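Local coordinates for MarR-family transcriptional regulator (Bordetella bronchiseptica, PDB 6PCO), which probably acts as a DNA-binding transcription factor of the MarR family that regulates biofilm formation, its DNA binding being controlled by 6-hydroxynicotinic acid, at residues V115-V127 with V137-V149. Sequence-based numbering, arbitrary orientation.
Sequences VIERLKARKLLAV and VLVTLTPDGRALV
Leu124 is the main bump on the 115-127 side. The side chains of Leu124 and Leu148 cross obliquely, Leu124 CD1 meeting Leu148 CD2 at 3.6 Å, while Leu124 CD2 leans over the first turn of helix 143-164, beside Asp144 and Gly145. Leu124 CD1 also sits over the centre of the Arg122 guanidinium, so the leucine is wedged between that flat group, which makes a salt bridge to Asp76, and the helix. Where Gly145 passes Leu124 the backbones come close, CA to CA 4.1 Å, and the bare glycine leaves a hollow that takes the Leu124 carbonyl, to which Thr142 N gives a weak hydrogen bond.

Thr142 plugs the turn that follows helix 109-121, which ends in a Schellman motif with Lys123 at positive phi. With chi1 at 70°, Thr142 OG1 lies between its own backbone N and carbonyl carbon; from there it donates to Lys123 O (2.8 Å), in the carbonyl plane and on a lone pair. As N-cap, Thr142 OG1 accepts from Gly145 N at 3.1 Å. Thr142 CG2 lies against the backbone from the Lys123 carbonyl to Ala126 N and reaches Ala126 CB at 4.0 Å.

Beyond it the antiparallel hairpin begins, the wing of the winged helix-turn-helix fold. Ala126 N gives Thr140 O a nearly straight bond of 2.9 Å, and Thr140 N returns one to Ala126 O. Val139 CG1 meets Ile116 CD1 tip to tip at 3.8 Å, and Leu90 also touches this valine, so the strand is packed against the helical core. Chemically, one threonine hydroxyl couples the end of one helix to the start of the next, while separate aliphatic contacts pack helix 143-164 and the wing.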
loop_
_atom_site.group_PDB
_atom_site.type_symbol
_atom_site.label_atom_id
_atom_site.label_comp_id
_atom_site.label_asym_id
_atom_site.label_seq_id
_atom_site.Cartn_x
_atom_site.Cartn_y
_atom_site.Cartn_z
ATOM N N VAL A 115 -9.718 1.667 -11.454
ATOM C CA VAL A 115 -10.457 0.416 -11.262
ATOM C C VAL A 115 -11.773 0.453 -12.047
ATOM O O VAL A 115 -12.088 -0.471 -12.793
ATOM C CB VAL A 115 -10.738 0.137 -9.783
ATOM C CG1 VAL A 115 -11.792 -0.948 -9.649
ATOM C CG2 VAL A 115 -9.461 -0.219 -9.021
ATOM N N ILE A 116 -12.550 1.515 -11.875
ATOM C CA ILE A 116 -13.858 1.511 -12.460
ATOM C C ILE A 116 -13.719 1.378 -13.977
ATOM O O ILE A 116 -14.443 0.603 -14.591
ATOM C CB ILE A 116 -14.682 2.737 -12.034
ATOM C CG1 ILE A 116 -15.052 2.626 -10.557
ATOM C CG2 ILE A 116 -15.915 2.891 -12.908
ATOM C CD1 ILE A 116 -15.784 3.815 -10.043
ATOM N N GLU A 117 -12.772 2.133 -14.548
ATOM C CA GLU A 117 -12.554 2.183 -15.990
ATOM C C GLU A 117 -12.199 0.767 -16.477
ATOM O O GLU A 117 -12.808 0.262 -17.427
ATOM C CB GLU A 117 -11.498 3.243 -16.334
ATOM C CG GLU A 117 -12.053 4.666 -16.450
ATOM C CD GLU A 117 -11.037 5.794 -16.287
ATOM O OE1 GLU A 117 -9.852 5.593 -16.659
ATOM O OE2 GLU A 117 -11.414 6.867 -15.765
ATOM N N ARG A 118 -11.270 0.096 -15.781
ATOM C CA ARG A 118 -10.888 -1.295 -16.113
ATOM C C ARG A 118 -12.107 -2.234 -15.996
ATOM O O ARG A 118 -12.385 -2.984 -16.921
ATOM C CB ARG A 118 -9.706 -1.751 -15.248
ATOM C CG ARG A 118 -8.380 -1.089 -15.598
ATOM C CD ARG A 118 -7.228 -1.591 -14.745
ATOM N NE ARG A 118 -5.938 -0.966 -15.024
ATOM C CZ ARG A 118 -4.779 -1.385 -14.519
ATOM N NH1 ARG A 118 -4.754 -2.377 -13.646
ATOM N NH2 ARG A 118 -3.643 -0.832 -14.906
ATOM N N LEU A 119 -12.851 -2.172 -14.884
ATOM C CA LEU A 119 -14.022 -3.054 -14.685
ATOM C C LEU A 119 -15.132 -2.724 -15.704
ATOM O O LEU A 119 -15.780 -3.641 -16.209
ATOM C CB LEU A 119 -14.511 -2.962 -13.230
ATOM C CG LEU A 119 -13.518 -3.435 -12.158
ATOM C CD1 LEU A 119 -14.059 -3.179 -10.760
ATOM C CD2 LEU A 119 -13.151 -4.909 -12.292
ATOM N N LYS A 120 -15.336 -1.442 -16.038
ATOM C CA LYS A 120 -16.271 -1.062 -17.130
ATOM C C LYS A 120 -15.922 -1.841 -18.417
ATOM O O LYS A 120 -16.792 -2.369 -19.093
ATOM C CB LYS A 120 -16.291 0.452 -17.376
ATOM N N ALA A 121 -14.630 -1.950 -18.729
ATOM C CA ALA A 121 -14.172 -2.590 -19.976
ATOM C C ALA A 121 -14.561 -4.079 -20.000
ATOM O O ALA A 121 -15.084 -4.571 -20.976
ATOM C CB ALA A 121 -12.681 -2.383 -20.150
ATOM N N ARG A 122 -14.339 -4.792 -18.898
ATOM C CA ARG A 122 -14.661 -6.207 -18.834
ATOM C C ARG A 122 -16.163 -6.413 -18.571
ATOM O O ARG A 122 -16.576 -7.535 -18.307
ATOM C CB ARG A 122 -13.812 -6.883 -17.754
ATOM C CG ARG A 122 -12.308 -6.827 -17.998
ATOM C CD ARG A 122 -11.480 -7.523 -16.917
ATOM N NE ARG A 122 -11.845 -8.930 -16.802
ATOM C CZ ARG A 122 -11.598 -9.712 -15.762
ATOM N NH1 ARG A 122 -10.768 -9.327 -14.804
ATOM N NH2 ARG A 122 -12.189 -10.887 -15.690
ATOM N N LYS A 123 -16.972 -5.344 -18.621
ATOM C CA LYS A 123 -18.438 -5.421 -18.435
ATOM C C LYS A 123 -18.825 -5.987 -17.056
ATOM O O LYS A 123 -19.924 -6.513 -16.908
ATOM C CB LYS A 123 -19.058 -6.311 -19.512
ATOM C CG LYS A 123 -18.978 -5.763 -20.928
ATOM C CD LYS A 123 -20.165 -4.903 -21.318
ATOM C CE LYS A 123 -20.384 -4.861 -22.817
ATOM N NZ LYS A 123 -19.236 -4.237 -23.517
ATOM N N LEU A 124 -17.949 -5.848 -16.049
ATOM C CA LEU A 124 -18.186 -6.363 -14.699
ATOM C C LEU A 124 -18.951 -5.345 -13.836
ATOM O O LEU A 124 -19.508 -5.709 -12.789
ATOM C CB LEU A 124 -16.846 -6.702 -14.055
ATOM C CG LEU A 124 -16.048 -7.817 -14.730
ATOM C CD1 LEU A 124 -14.669 -7.914 -14.089
ATOM C CD2 LEU A 124 -16.766 -9.164 -14.668
ATOM N N LEU A 125 -18.970 -4.072 -14.251
ATOM C CA LEU A 125 -19.850 -3.077 -13.632
ATOM C C LEU A 125 -20.436 -2.192 -14.732
ATOM O O LEU A 125 -19.814 -2.018 -15.760
ATOM C CB LEU A 125 -19.098 -2.255 -12.574
ATOM C CG LEU A 125 -17.857 -1.497 -13.045
ATOM C CD1 LEU A 125 -18.219 -0.239 -13.818
ATOM C CD2 LEU A 125 -16.978 -1.131 -11.863
ATOM N N ALA A 126 -21.643 -1.675 -14.472
ATOM C CA ALA A 126 -22.381 -0.768 -15.348
ATOM C C ALA A 126 -22.328 0.661 -14.799
ATOM O O ALA A 126 -22.160 0.874 -13.595
ATOM C CB ALA A 126 -23.806 -1.233 -15.480
ATOM N N VAL A 127 -22.486 1.630 -15.706
ATOM C CA VAL A 127 -22.543 3.043 -15.366
ATOM C C VAL A 127 -23.942 3.568 -15.699
ATOM O O VAL A 127 -24.454 3.312 -16.771
ATOM C CB VAL A 127 -21.450 3.835 -16.102
ATOM C CG1 VAL A 127 -21.701 5.333 -16.039
ATOM C CG2 VAL A 127 -20.072 3.500 -15.552
ATOM N N VAL A 137 -23.096 10.497 -11.449
ATOM C CA VAL A 137 -22.974 9.164 -12.077
ATOM C C VAL A 137 -22.930 8.070 -11.002
ATOM O O VAL A 137 -22.447 8.291 -9.907
ATOM C CB VAL A 137 -21.738 9.109 -12.993
ATOM C CG1 VAL A 137 -20.435 9.032 -12.207
ATOM C CG2 VAL A 137 -21.840 7.970 -13.990
ATOM N N LEU A 138 -23.452 6.888 -11.333
ATOM C CA LEU A 138 -23.481 5.743 -10.409
ATOM C C LEU A 138 -22.882 4.494 -11.073
ATOM O O LEU A 138 -23.047 4.259 -12.283
ATOM C CB LEU A 138 -24.922 5.471 -9.962
ATOM C CG LEU A 138 -25.509 6.459 -8.952
ATOM C CD1 LEU A 138 -26.908 6.033 -8.527
ATOM C CD2 LEU A 138 -24.623 6.593 -7.729
ATOM N N VAL A 139 -22.175 3.702 -10.259
ATOM C CA VAL A 139 -21.661 2.405 -10.671
ATOM C C VAL A 139 -22.441 1.348 -9.900
ATOM O O VAL A 139 -22.849 1.562 -8.760
ATOM C CB VAL A 139 -20.144 2.251 -10.461
ATOM C CG1 VAL A 139 -19.364 3.319 -11.199
ATOM C CG2 VAL A 139 -19.750 2.259 -8.999
ATOM N N THR A 140 -22.659 0.220 -10.571
ATOM C CA THR A 140 -23.501 -0.834 -10.092
ATOM C C THR A 140 -22.953 -2.140 -10.659
ATOM O O THR A 140 -22.501 -2.157 -11.793
ATOM C CB THR A 140 -24.945 -0.538 -10.499
ATOM O OG1 THR A 140 -25.773 -1.535 -9.907
ATOM C CG2 THR A 140 -25.141 -0.546 -11.994
ATOM N N LEU A 141 -22.946 -3.213 -9.861
ATOM C CA LEU A 141 -22.512 -4.506 -10.388
ATOM C C LEU A 141 -23.436 -4.911 -11.535
ATOM O O LEU A 141 -24.657 -4.711 -11.458
ATOM C CB LEU A 141 -22.571 -5.580 -9.306
ATOM C CG LEU A 141 -21.393 -5.652 -8.345
ATOM C CD1 LEU A 141 -21.569 -6.844 -7.401
ATOM C CD2 LEU A 141 -20.073 -5.739 -9.086
ATOM N N THR A 142 -22.827 -5.493 -12.574
ATOM C CA THR A 142 -23.531 -6.319 -13.581
ATOM C C THR A 142 -23.676 -7.720 -12.994
ATOM O O THR A 142 -23.040 -8.032 -11.977
ATOM C CB THR A 142 -22.787 -6.348 -14.920
ATOM O OG1 THR A 142 -21.588 -7.107 -14.750
ATOM C CG2 THR A 142 -22.417 -4.968 -15.428
ATOM N N PRO A 143 -24.556 -8.586 -13.556
ATOM C CA PRO A 143 -24.694 -9.966 -13.070
ATOM C C PRO A 143 -23.383 -10.749 -13.137
ATOM O O PRO A 143 -23.074 -11.515 -12.218
ATOM C CB PRO A 143 -25.753 -10.548 -14.002
ATOM C CG PRO A 143 -26.596 -9.338 -14.347
ATOM C CD PRO A 143 -25.558 -8.261 -14.583
ATOM N N ASP A 144 -22.607 -10.474 -14.191
ATOM C CA ASP A 144 -21.277 -11.020 -14.352
ATOM C C ASP A 144 -20.369 -10.578 -13.193
ATOM O O ASP A 144 -19.625 -11.374 -12.646
ATOM C CB ASP A 144 -20.691 -10.605 -15.703
ATOM C CG ASP A 144 -21.237 -11.409 -16.866
ATOM O OD1 ASP A 144 -21.673 -12.547 -16.636
ATOM O OD2 ASP A 144 -21.248 -10.874 -17.980
ATOM N N GLY A 145 -20.410 -9.288 -12.850
ATOM C CA GLY A 145 -19.677 -8.768 -11.693
ATOM C C GLY A 145 -20.025 -9.504 -10.399
ATOM O O GLY A 145 -19.134 -9.840 -9.618
ATOM N N ARG A 146 -21.321 -9.761 -10.175
ATOM C CA ARG A 146 -21.782 -10.436 -8.970
ATOM C C ARG A 146 -21.290 -11.887 -8.976
ATOM O O ARG A 146 -20.831 -12.397 -7.967
ATOM C CB ARG A 146 -23.302 -10.324 -8.889
ATOM C CG ARG A 146 -23.927 -10.762 -7.576
ATOM C CD ARG A 146 -25.412 -10.399 -7.565
ATOM N NE ARG A 146 -25.650 -8.954 -7.448
ATOM C CZ ARG A 146 -25.964 -8.126 -8.453
ATOM N NH1 ARG A 146 -26.312 -8.607 -9.640
ATOM N NH2 ARG A 146 -25.920 -6.813 -8.254
ATOM N N ALA A 147 -21.329 -12.543 -10.136
ATOM C CA ALA A 147 -20.885 -13.946 -10.203
ATOM C C ALA A 147 -19.399 -14.042 -9.809
ATOM O O ALA A 147 -19.024 -14.825 -8.937
ATOM C CB ALA A 147 -21.155 -14.502 -11.572
ATOM N N LEU A 148 -18.578 -13.179 -10.412
ATOM C CA LEU A 148 -17.145 -13.179 -10.221
ATOM C C LEU A 148 -16.789 -12.925 -8.745
ATOM O O LEU A 148 -15.941 -13.616 -8.197
ATOM C CB LEU A 148 -16.537 -12.136 -11.165
ATOM C CG LEU A 148 -15.026 -11.922 -11.042
ATOM C CD1 LEU A 148 -14.232 -13.173 -11.390
ATOM C CD2 LEU A 148 -14.586 -10.752 -11.906
ATOM N N VAL A 149 -17.435 -11.949 -8.099
ATOM C CA VAL A 149 -17.269 -11.713 -6.656
ATOM C C VAL A 149 -17.502 -13.022 -5.885
ATOM O O VAL A 149 -16.710 -13.372 -5.038
ATOM C CB VAL A 149 -18.237 -10.623 -6.156
ATOM C CG1 VAL A 149 -18.355 -10.592 -4.636
ATOM C CG2 VAL A 149 -17.853 -9.260 -6.679
#